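Long-range contacts in insulinase family protease (Yersinia pestis, PDB 3GO9), which belongs to the insulinase (M16) family and is predicted to be a protease, its substrate not established: residues 36-42 against 213-219; 50-54 against 388-392; 93-99 against 118-124. One frame throughout, in Å; residues are numbered along the deposited sequence.

Interaction 1 (36-42 against 213-219); sequences SWQLLAT and TLYVVGN
Two parallel strands, 36-41 and 213-218, lie side by side in the mixed sheet of the insulinase-type alpha/beta domain, between the edge strand 26-30 and strand 50-56. Their axes come within 4.5 Å at 11°, and the register is unbroken: Ser36 faces Thr213, Gln38 faces Tyr215 and Leu40 faces Val217. Both backbones are extended.

The hydrogen bonds follow the parallel pattern: each of Gln38 and Leu40 bonds through its N and its O to residues two apart on the other strand. Gln38 N donates to Leu214 O (2.8 Å) and Val216 N to Gln38 O (3.0 Å); Leu40 N donates to Val216 O (2.8 Å) and Gly218 N to Leu40 O (3.1 Å). Leu214 N to Ser36 O (2.9 Å) opens the ladder.

Side chains alternate between the faces. Leu39 (t, p) and Val216 (t) meet at CD1-CG1 3.8 Å beneath helix 222-233, where branched aliphatics pack well. On the other face Tyr215 and Val217 touch Met392 of helix 388-401, Gln38 OE1 and Tyr215 OH bond to Arg395 and Gln399 of that helix, and Leu40, its CB 4.0 Å from Val217 CG2, packs on Trp26 of strand 26-30.

At phi 158°, psi 177°, Gly218 adopts a conformation in which a CB would jam against the preceding carbonyl oxygen. Beyond it the ladder closes with Thr42 N donating to Gly218 O at 2.9 Å.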
loop_
_atom_site.group_PDB
_atom_site.type_symbol
_atom_site.label_atom_id
_atom_site.label_comp_id
_atom_site.label_asym_id
_atom_site.label_seq_id
_atom_site.Cartn_x
_atom_site.Cartn_y
_atom_site.Cartn_z
ATOM N N SER A 36 -5.104 -15.027 13.659
ATOM C CA SER A 36 -5.571 -13.691 14.069
ATOM C C SER A 36 -6.732 -13.264 13.227
ATOM O O SER A 36 -6.800 -13.608 12.036
ATOM C CB SER A 36 -4.443 -12.676 13.902
ATOM O OG SER A 36 -3.352 -12.985 14.786
ATOM N N TRP A 37 -7.645 -12.511 13.825
ATOM C CA TRP A 37 -8.755 -11.960 13.040
ATOM C C TRP A 37 -9.070 -10.540 13.504
ATOM O O TRP A 37 -8.819 -10.192 14.670
ATOM C CB TRP A 37 -10.001 -12.841 13.105
ATOM C CG TRP A 37 -10.532 -13.131 14.458
ATOM C CD1 TRP A 37 -10.208 -14.204 15.257
ATOM C CD2 TRP A 37 -11.494 -12.363 15.204
ATOM N NE1 TRP A 37 -10.904 -14.147 16.447
ATOM C CE2 TRP A 37 -11.712 -13.043 16.434
ATOM C CE3 TRP A 37 -12.206 -11.200 14.942
ATOM C CZ2 TRP A 37 -12.603 -12.570 17.423
ATOM C CZ3 TRP A 37 -13.104 -10.717 15.925
ATOM C CH2 TRP A 37 -13.283 -11.400 17.154
ATOM N N GLN A 38 -9.631 -9.761 12.565
ATOM C CA GLN A 38 -9.977 -8.389 12.829
ATOM C C GLN A 38 -11.283 -8.111 12.110
ATOM O O GLN A 38 -11.421 -8.442 10.958
ATOM C CB GLN A 38 -8.901 -7.438 12.357
ATOM C CG GLN A 38 -7.518 -7.657 12.910
ATOM C CD GLN A 38 -6.524 -6.562 12.566
ATOM O OE1 GLN A 38 -6.882 -5.435 12.149
ATOM N NE2 GLN A 38 -5.253 -6.892 12.710
ATOM N N LEU A 39 -12.237 -7.490 12.802
ATOM C CA LEU A 39 -13.552 -7.253 12.261
ATOM C C LEU A 39 -13.941 -5.772 12.479
ATOM O O LEU A 39 -13.836 -5.218 13.583
ATOM C CB LEU A 39 -14.556 -8.160 12.983
ATOM C CG LEU A 39 -16.017 -7.889 12.827
ATOM C CD1 LEU A 39 -16.427 -7.912 11.354
ATOM C CD2 LEU A 39 -16.731 -8.970 13.661
ATOM N N LEU A 40 -14.415 -5.143 11.421
ATOM C CA LEU A 40 -14.974 -3.835 11.480
ATOM C C LEU A 40 -16.448 -3.923 11.089
ATOM O O LEU A 40 -16.763 -4.068 9.917
ATOM C CB LEU A 40 -14.247 -2.872 10.503
ATOM C CG LEU A 40 -14.733 -1.413 10.555
ATOM C CD1 LEU A 40 -14.545 -0.793 11.940
ATOM C CD2 LEU A 40 -14.118 -0.504 9.455
ATOM N N ALA A 41 -17.360 -3.858 12.064
ATOM C CA ALA A 41 -18.781 -3.795 11.717
ATOM C C ALA A 41 -19.127 -2.392 11.198
ATOM O O ALA A 41 -18.706 -1.386 11.794
ATOM C CB ALA A 41 -19.635 -4.123 12.977
ATOM N N THR A 42 -19.948 -2.317 10.140
ATOM C CA THR A 42 -20.269 -1.037 9.502
ATOM C C THR A 42 -21.789 -0.859 9.393
ATOM O O THR A 42 -22.378 -0.952 8.312
ATOM C CB THR A 42 -19.617 -0.949 8.114
ATOM O OG1 THR A 42 -20.116 -2.003 7.278
ATOM C CG2 THR A 42 -18.080 -1.020 8.254
ATOM N N THR A 213 -3.800 -13.657 9.120
ATOM C CA THR A 213 -4.798 -12.746 9.682
ATOM C C THR A 213 -5.958 -12.635 8.729
ATOM O O THR A 213 -5.763 -12.303 7.525
ATOM C CB THR A 213 -4.262 -11.343 9.930
ATOM O OG1 THR A 213 -3.052 -11.408 10.737
ATOM C CG2 THR A 213 -5.258 -10.465 10.605
ATOM N N LEU A 214 -7.152 -12.848 9.282
ATOM C CA LEU A 214 -8.378 -12.607 8.533
ATOM C C LEU A 214 -8.992 -11.262 8.906
ATOM O O LEU A 214 -9.109 -10.957 10.100
ATOM C CB LEU A 214 -9.405 -13.706 8.825
ATOM C CG LEU A 214 -10.767 -13.558 8.148
ATOM C CD1 LEU A 214 -10.733 -13.802 6.657
ATOM C CD2 LEU A 214 -11.800 -14.502 8.831
ATOM N N TYR A 215 -9.338 -10.464 7.901
ATOM C CA TYR A 215 -9.998 -9.200 8.134
ATOM C C TYR A 215 -11.375 -9.241 7.485
ATOM O O TYR A 215 -11.537 -9.782 6.407
ATOM C CB TYR A 215 -9.247 -8.023 7.462
ATOM C CG TYR A 215 -7.801 -7.860 7.860
ATOM C CD1 TYR A 215 -7.437 -6.854 8.763
ATOM C CD2 TYR A 215 -6.832 -8.631 7.304
ATOM C CE1 TYR A 215 -6.093 -6.701 9.153
ATOM C CE2 TYR A 215 -5.523 -8.508 7.684
ATOM C CZ TYR A 215 -5.174 -7.510 8.606
ATOM O OH TYR A 215 -3.821 -7.347 8.962
ATOM N N VAL A 216 -12.373 -8.653 8.161
ATOM C CA VAL A 216 -13.716 -8.600 7.662
ATOM C C VAL A 216 -14.222 -7.175 7.906
ATOM O O VAL A 216 -14.156 -6.667 9.064
ATOM C CB VAL A 216 -14.655 -9.580 8.378
ATOM C CG1 VAL A 216 -16.128 -9.476 7.876
ATOM C CG2 VAL A 216 -14.133 -11.028 8.249
ATOM N N VAL A 217 -14.806 -6.592 6.867
ATOM C CA VAL A 217 -15.485 -5.291 7.000
ATOM C C VAL A 217 -16.882 -5.403 6.418
ATOM O O VAL A 217 -17.034 -5.799 5.245
ATOM C CB VAL A 217 -14.757 -4.217 6.201
ATOM C CG1 VAL A 217 -15.526 -2.865 6.217
ATOM C CG2 VAL A 217 -13.317 -4.025 6.779
ATOM N N GLY A 218 -17.872 -4.971 7.195
ATOM C CA GLY A 218 -19.223 -4.961 6.656
ATOM C C GLY A 218 -20.272 -4.964 7.709
ATOM O O GLY A 218 -19.992 -4.981 8.902
ATOM N N ASN A 219 -21.527 -4.902 7.271
ATOM C CA ASN A 219 -22.631 -4.845 8.218
ATOM C C ASN A 219 -22.949 -6.261 8.593
ATOM O O ASN A 219 -23.920 -6.848 8.114
ATOM C CB ASN A 219 -23.851 -4.157 7.610
ATOM C CG ASN A 219 -24.998 -4.059 8.623
ATOM O OD1 ASN A 219 -24.760 -3.918 9.820
ATOM N ND2 ASN A 219 -26.240 -4.030 8.125
#

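Interaction 2 (50-54 against 388-392). With ZN (zinc ion), chain B.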
loop_
_atom_site.group_PDB
_atom_site.type_symbol
_atom_site.label_atom_id
_atom_site.label_comp_id
_atom_site.label_asym_id
_atom_site.label_seq_id
_atom_site.Cartn_x
_atom_site.Cartn_y
_atom_site.Cartn_z
ATOM N N ILE A 50 -19.760 -7.107 1.687
ATOM C CA ILE A 50 -18.978 -7.583 2.846
ATOM C C ILE A 50 -17.649 -7.931 2.282
ATOM O O ILE A 50 -17.555 -8.812 1.398
ATOM C CB ILE A 50 -19.615 -8.783 3.490
ATOM C CG1 ILE A 50 -21.065 -8.526 3.875
ATOM C CG2 ILE A 50 -18.799 -9.329 4.691
ATOM C CD1 ILE A 50 -21.278 -7.267 4.609
ATOM N N GLU A 51 -16.578 -7.326 2.831
ATOM C CA GLU A 51 -15.218 -7.556 2.340
ATOM C C GLU A 51 -14.429 -8.450 3.285
ATOM O O GLU A 51 -14.385 -8.193 4.468
ATOM C CB GLU A 51 -14.474 -6.232 2.155
ATOM C CG GLU A 51 -15.145 -5.264 1.178
ATOM C CD GLU A 51 -15.111 -5.774 -0.255
ATOM O OE1 GLU A 51 -14.102 -6.418 -0.630
ATOM O OE2 GLU A 51 -16.076 -5.500 -1.034
ATOM N N LEU A 52 -13.817 -9.503 2.731
ATOM C CA LEU A 52 -12.985 -10.413 3.485
ATOM C C LEU A 52 -11.579 -10.425 2.888
ATOM O O LEU A 52 -11.390 -10.500 1.652
ATOM C CB LEU A 52 -13.578 -11.836 3.466
ATOM C CG LEU A 52 -14.953 -12.038 4.103
ATOM C CD1 LEU A 52 -16.010 -11.830 3.079
ATOM C CD2 LEU A 52 -15.041 -13.477 4.575
ATOM N N ARG A 53 -10.564 -10.429 3.746
ATOM C CA ARG A 53 -9.197 -10.509 3.283
ATOM C C ARG A 53 -8.477 -11.513 4.185
ATOM O O ARG A 53 -8.579 -11.418 5.417
ATOM C CB ARG A 53 -8.490 -9.138 3.349
ATOM C CG ARG A 53 -9.186 -8.099 2.546
ATOM C CD ARG A 53 -8.964 -8.213 1.053
ATOM N NE ARG A 53 -9.567 -7.025 0.461
ATOM C CZ ARG A 53 -10.863 -6.895 0.177
ATOM N NH1 ARG A 53 -11.703 -7.893 0.290
ATOM N NH2 ARG A 53 -11.361 -5.729 -0.199
ATOM N N LEU A 54 -7.751 -12.455 3.587
ATOM C CA LEU A 54 -6.909 -13.336 4.362
ATOM C C LEU A 54 -5.516 -13.040 3.927
ATOM O O LEU A 54 -5.164 -13.270 2.755
ATOM C CB LEU A 54 -7.250 -14.827 4.148
ATOM C CG LEU A 54 -6.342 -15.831 4.893
ATOM C CD1 LEU A 54 -6.630 -15.781 6.431
ATOM C CD2 LEU A 54 -6.605 -17.239 4.353
ATOM N N THR A 388 -17.083 0.036 1.914
ATOM C CA THR A 388 -16.402 -1.022 2.688
ATOM C C THR A 388 -15.055 -1.445 2.087
ATOM O O THR A 388 -14.127 -1.708 2.810
ATOM C CB THR A 388 -17.307 -2.240 2.892
ATOM O OG1 THR A 388 -17.819 -2.650 1.621
ATOM C CG2 THR A 388 -18.477 -1.919 3.847
ATOM N N ASP A 389 -14.931 -1.465 0.767
ATOM C CA ASP A 389 -13.612 -1.809 0.217
ATOM C C ASP A 389 -12.500 -0.789 0.472
ATOM O O ASP A 389 -11.311 -1.134 0.577
ATOM C CB ASP A 389 -13.679 -2.191 -1.247
ATOM C CG ASP A 389 -13.758 -0.998 -2.182
ATOM O OD1 ASP A 389 -12.730 -0.381 -2.446
ATOM O OD2 ASP A 389 -14.861 -0.690 -2.615
ATOM N N ILE A 390 -12.875 0.491 0.597
ATOM C CA ILE A 390 -11.943 1.542 0.940
ATOM C C ILE A 390 -11.544 1.471 2.413
ATOM O O ILE A 390 -10.334 1.606 2.756
ATOM C CB ILE A 390 -12.452 2.954 0.531
ATOM C CG1 ILE A 390 -12.603 3.006 -0.999
ATOM C CG2 ILE A 390 -11.467 4.053 1.050
ATOM C CD1 ILE A 390 -13.375 4.234 -1.497
ATOM N N LEU A 391 -12.536 1.237 3.295
ATOM C CA LEU A 391 -12.237 0.981 4.690
ATOM C C LEU A 391 -11.227 -0.172 4.800
ATOM O O LEU A 391 -10.303 -0.137 5.635
ATOM C CB LEU A 391 -13.517 0.655 5.482
ATOM C CG LEU A 391 -14.572 1.736 5.561
ATOM C CD1 LEU A 391 -15.877 1.221 6.263
ATOM C CD2 LEU A 391 -14.037 2.998 6.256
HETATM N N MSE A 392 -11.456 -1.217 4.009
HETATM C CA MSE A 392 -10.579 -2.394 4.047
HETATM C C MSE A 392 -9.186 -2.057 3.574
HETATM O O MSE A 392 -8.208 -2.428 4.247
HETATM C CB MSE A 392 -11.152 -3.573 3.262
HETATM C CG MSE A 392 -10.224 -4.736 3.212
HETATM SE SE MSE A 392 -10.016 -5.557 5.014
HETATM C CE MSE A 392 -11.653 -6.575 5.001
HETATM ZN ZN ZN B . -17.025 -1.705 -2.973
HETATM O O HOH W 1 -17.035 -3.130 -1.103
HETATM O O HOH W 2 -10.029 -3.206 -0.803
HETATM O O HOH W 3 -19.443 -1.825 -2.762
#
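Met392, a selenomethionine, has the largest surface covered here. Its long, flexible side chain (t, p, p) reaches across to the strand, its CE 3.2 Å from Glu51 O, and its CG 3.6 Å from Arg53 CG and over one face of the guanidinium. Glu51 and Arg53 both point toward the helix, and Arg53 NH2 and NH1 bond Glu51 OE1 at 2.9 and 3.0 Å, so the buried charges neutralise each other. Glu51 OE2 accepts hydrogen bonds from Ser119 and, at 2.6 Å, from water 1, which also binds zinc (2.4 Å) and donates to Thr388 OG1 (2.9 Å), itself hydrogen-bonded to Arg49 O. Water 2 joins Arg53 NH2 (2.9 Å) to Asp389 O (2.8 Å), so polar contact between strand and helix runs through solvent. Asp389 OD2 binds the zinc at 2.4 Å, while OD1 forms a salt bridge with Arg102. Strand 50-54 and helix 388-392, axes 8.4 Å apart at 28°, thus form an alpha/beta layer with a carboxylate-rich zinc site at the helix start, completed by Asp99, Glu101 and Asp387.

Interaction 3 (93-99 against 118-124). With ZN (zinc ion), chain B.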
loop_
_atom_site.group_PDB
_atom_site.type_symbol
_atom_site.label_atom_id
_atom_site.label_comp_id
_atom_site.label_asym_id
_atom_site.label_seq_id
_atom_site.Cartn_x
_atom_site.Cartn_y
_atom_site.Cartn_z
ATOM N N LEU A 93 -19.727 -19.269 -6.000
ATOM C CA LEU A 93 -19.106 -18.357 -5.049
ATOM C C LEU A 93 -18.381 -17.245 -5.773
ATOM O O LEU A 93 -18.563 -16.064 -5.444
ATOM C CB LEU A 93 -18.134 -19.067 -4.101
ATOM C CG LEU A 93 -17.258 -18.179 -3.260
ATOM C CD1 LEU A 93 -18.071 -17.325 -2.280
ATOM C CD2 LEU A 93 -16.261 -19.095 -2.462
ATOM N N TRP A 94 -17.511 -17.616 -6.719
ATOM C CA TRP A 94 -16.637 -16.640 -7.339
ATOM C C TRP A 94 -17.377 -15.694 -8.309
ATOM O O TRP A 94 -17.009 -14.558 -8.447
ATOM C CB TRP A 94 -15.427 -17.311 -7.949
ATOM C CG TRP A 94 -14.466 -17.650 -6.894
ATOM C CD1 TRP A 94 -14.197 -18.867 -6.356
ATOM C CD2 TRP A 94 -13.675 -16.710 -6.179
ATOM N NE1 TRP A 94 -13.267 -18.740 -5.345
ATOM C CE2 TRP A 94 -12.934 -17.420 -5.221
ATOM C CE3 TRP A 94 -13.529 -15.321 -6.252
ATOM C CZ2 TRP A 94 -12.029 -16.785 -4.353
ATOM C CZ3 TRP A 94 -12.629 -14.696 -5.393
ATOM C CH2 TRP A 94 -11.901 -15.412 -4.498
ATOM N N GLN A 95 -18.473 -16.149 -8.899
ATOM C CA GLN A 95 -19.351 -15.277 -9.639
ATOM C C GLN A 95 -20.030 -14.222 -8.818
ATOM O O GLN A 95 -20.541 -13.249 -9.377
ATOM C CB GLN A 95 -20.428 -16.080 -10.380
ATOM C CG GLN A 95 -19.823 -16.767 -11.583
ATOM C CD GLN A 95 -20.781 -17.529 -12.413
ATOM O OE1 GLN A 95 -21.758 -18.085 -11.924
ATOM N NE2 GLN A 95 -20.471 -17.628 -13.700
ATOM N N GLN A 96 -20.047 -14.412 -7.508
ATOM C CA GLN A 96 -20.682 -13.468 -6.591
ATOM C C GLN A 96 -19.658 -12.999 -5.561
ATOM O O GLN A 96 -20.024 -12.520 -4.482
ATOM C CB GLN A 96 -21.844 -14.157 -5.896
ATOM C CG GLN A 96 -22.941 -14.641 -6.852
ATOM C CD GLN A 96 -23.986 -15.504 -6.132
ATOM O OE1 GLN A 96 -25.055 -15.015 -5.781
ATOM N NE2 GLN A 96 -23.705 -16.807 -5.984
ATOM N N GLY A 97 -18.375 -13.066 -5.898
ATOM C CA GLY A 97 -17.350 -12.750 -4.914
ATOM C C GLY A 97 -16.410 -11.627 -5.244
ATOM O O GLY A 97 -15.363 -11.512 -4.596
ATOM N N ILE A 98 -16.741 -10.853 -6.271
ATOM C CA ILE A 98 -15.938 -9.742 -6.754
ATOM C C ILE A 98 -16.680 -8.399 -6.554
ATOM O O ILE A 98 -17.881 -8.298 -6.808
ATOM C CB ILE A 98 -15.548 -9.913 -8.222
ATOM C CG1 ILE A 98 -14.851 -11.281 -8.493
ATOM C CG2 ILE A 98 -14.607 -8.828 -8.698
ATOM C CD1 ILE A 98 -13.558 -11.475 -7.723
ATOM N N ASP A 99 -15.970 -7.393 -6.087
ATOM C CA ASP A 99 -16.566 -6.069 -5.785
ATOM C C ASP A 99 -17.064 -5.401 -7.071
ATOM O O ASP A 99 -16.574 -5.649 -8.159
ATOM C CB ASP A 99 -15.562 -5.182 -5.053
ATOM C CG ASP A 99 -16.191 -4.013 -4.245
ATOM O OD1 ASP A 99 -17.422 -3.863 -4.196
ATOM O OD2 ASP A 99 -15.405 -3.239 -3.622
ATOM N N LEU A 118 -12.164 -11.690 -1.052
ATOM C CA LEU A 118 -13.553 -11.929 -1.447
ATOM C C LEU A 118 -14.419 -10.708 -1.083
ATOM O O LEU A 118 -14.204 -10.040 -0.057
ATOM C CB LEU A 118 -14.114 -13.184 -0.794
ATOM C CG LEU A 118 -13.716 -14.487 -1.480
ATOM C CD1 LEU A 118 -13.732 -15.707 -0.578
ATOM C CD2 LEU A 118 -14.706 -14.732 -2.631
ATOM N N SER A 119 -15.414 -10.413 -1.911
ATOM C CA SER A 119 -16.332 -9.304 -1.721
ATOM C C SER A 119 -17.712 -9.887 -1.982
ATOM O O SER A 119 -17.972 -10.309 -3.127
ATOM C CB SER A 119 -16.059 -8.206 -2.779
ATOM O OG SER A 119 -17.086 -7.198 -2.766
ATOM N N LEU A 120 -18.539 -9.976 -0.949
ATOM C CA LEU A 120 -19.800 -10.680 -1.013
ATOM C C LEU A 120 -20.935 -9.687 -1.019
ATOM O O LEU A 120 -20.886 -8.618 -0.406
ATOM C CB LEU A 120 -19.991 -11.584 0.208
ATOM C CG LEU A 120 -18.862 -12.529 0.514
ATOM C CD1 LEU A 120 -19.186 -13.347 1.759
ATOM C CD2 LEU A 120 -18.601 -13.420 -0.700
ATOM N N PRO A 121 -22.049 -10.057 -1.648
ATOM C CA PRO A 121 -23.160 -9.164 -1.491
ATOM C C PRO A 121 -23.655 -9.094 -0.072
ATOM O O PRO A 121 -23.515 -10.020 0.700
ATOM C CB PRO A 121 -24.254 -9.780 -2.386
ATOM C CG PRO A 121 -23.661 -11.001 -2.953
ATOM C CD PRO A 121 -22.422 -11.341 -2.221
ATOM N N ASN A 122 -24.315 -7.994 0.229
ATOM C CA ASN A 122 -24.897 -7.829 1.528
ATOM C C ASN A 122 -26.060 -8.797 1.738
ATOM O O ASN A 122 -26.662 -9.270 0.773
ATOM C CB ASN A 122 -25.365 -6.382 1.722
ATOM C CG ASN A 122 -25.144 -5.892 3.147
ATOM O OD1 ASN A 122 -25.177 -6.661 4.132
ATOM N ND2 ASN A 122 -24.849 -4.628 3.258
ATOM N N ASN A 123 -26.288 -9.163 2.985
ATOM C CA ASN A 123 -27.463 -9.974 3.329
ATOM C C ASN A 123 -27.510 -11.320 2.617
ATOM O O ASN A 123 -28.571 -11.774 2.179
ATOM C CB ASN A 123 -28.765 -9.197 3.086
ATOM C CG ASN A 123 -29.959 -9.893 3.718
ATOM O OD1 ASN A 123 -29.811 -10.548 4.759
ATOM N ND2 ASN A 123 -31.116 -9.823 3.071
ATOM N N ARG A 124 -26.332 -11.955 2.523
ATOM C CA ARG A 124 -26.190 -13.294 1.954
ATOM C C ARG A 124 -25.396 -14.144 2.933
ATOM O O ARG A 124 -24.189 -14.384 2.726
ATOM C CB ARG A 124 -25.475 -13.234 0.582
ATOM C CG ARG A 124 -26.298 -12.565 -0.535
ATOM C CD ARG A 124 -27.554 -13.371 -0.879
ATOM N NE ARG A 124 -27.268 -14.760 -1.237
ATOM C CZ ARG A 124 -26.891 -15.199 -2.450
ATOM N NH1 ARG A 124 -26.718 -14.332 -3.436
ATOM N NH2 ARG A 124 -26.604 -16.486 -2.671
HETATM ZN ZN ZN B . -17.025 -1.705 -2.973
HETATM O O HOH W 4 -25.807 -18.459 -4.673
HETATM O O HOH W 3 -19.443 -1.825 -2.762
HETATM O O HOH W 1 -17.035 -3.130 -1.103
#
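Leu118 opens the contact by filling the hollow beside the end of helix 87-95. Its CD2 lies over the face of the Trp94 six-membered ring, 3.6 Å from the centroid, a CH-pi contact, and 4.3 Å from Leu93 CD1. The same methyl explains Gly97: a CB there would come within 2.8 Å of Leu118 CD2, a clash, so glycine suits this position. Next, Ser119 N donates to Gly97 O at 2.9 Å, the one backbone hydrogen bond between the segments. Ser119 points toward 93-99, its OG 3.3 Å from Asp99 CA, while the hydroxyl bonds to Glu51; Ser119 O lies 3.1 Å from Gly97 CA, in a CA-H...O contact, and takes a hydrogen bond from Arg49. Leu120 continues the apolar patch, with CD2 4.2 Å from Leu93 CD1. Pro121 follows the strand's last residue and has no amide hydrogen to offer; its CD touches Gln96 O at 3.5 Å. The chain then turns through Asn122 and Asn123, the latter in the left-handed helical region, and Arg124, at the N-cap position of helix 125-140, comes back toward Gln96. Arg124 NH1 donates to Gln96 OE1 at 3.0 Å, and water 4 joins Arg124 NH2 (2.9 Å) to Gln96 NE2 (3.0 Å), while Arg124 also forms a salt bridge with Asp126. These contacts hold the loop after helix 87-95 against strand 118-120, and at the end of that loop Asp99 chelates zinc through OD1 (2.5 Å) and OD2 (2.3 Å) in a carboxylate-rich metal site.

Overall arrangement
The three interactions share one mixed sheet, in which strands 36-41, 212-218, 50-56 and 114-120 are consecutive neighbours. The centres of interactions 1 and 2 are about 8 Å apart, of 2 and 3 about 11 Å, and of 1 and 3 about 15 Å, placing interaction 2 between the others. Strand 50-56 hydrogen-bonds to 212-218 through Tyr215 N and Arg53 O (2.8 Å). Along the chain the segments run 36-42, 50-54, 93-99, 118-124, 213-219, 388-392, so interactions 1 and 2 interlace and both enclose interaction 3. Interactions 2 and 3 share a zinc ion whose ligands include Asp99 and Asp389, tying the start of helix 388-401 to the loop after helix 87-95, which packs on the sheet.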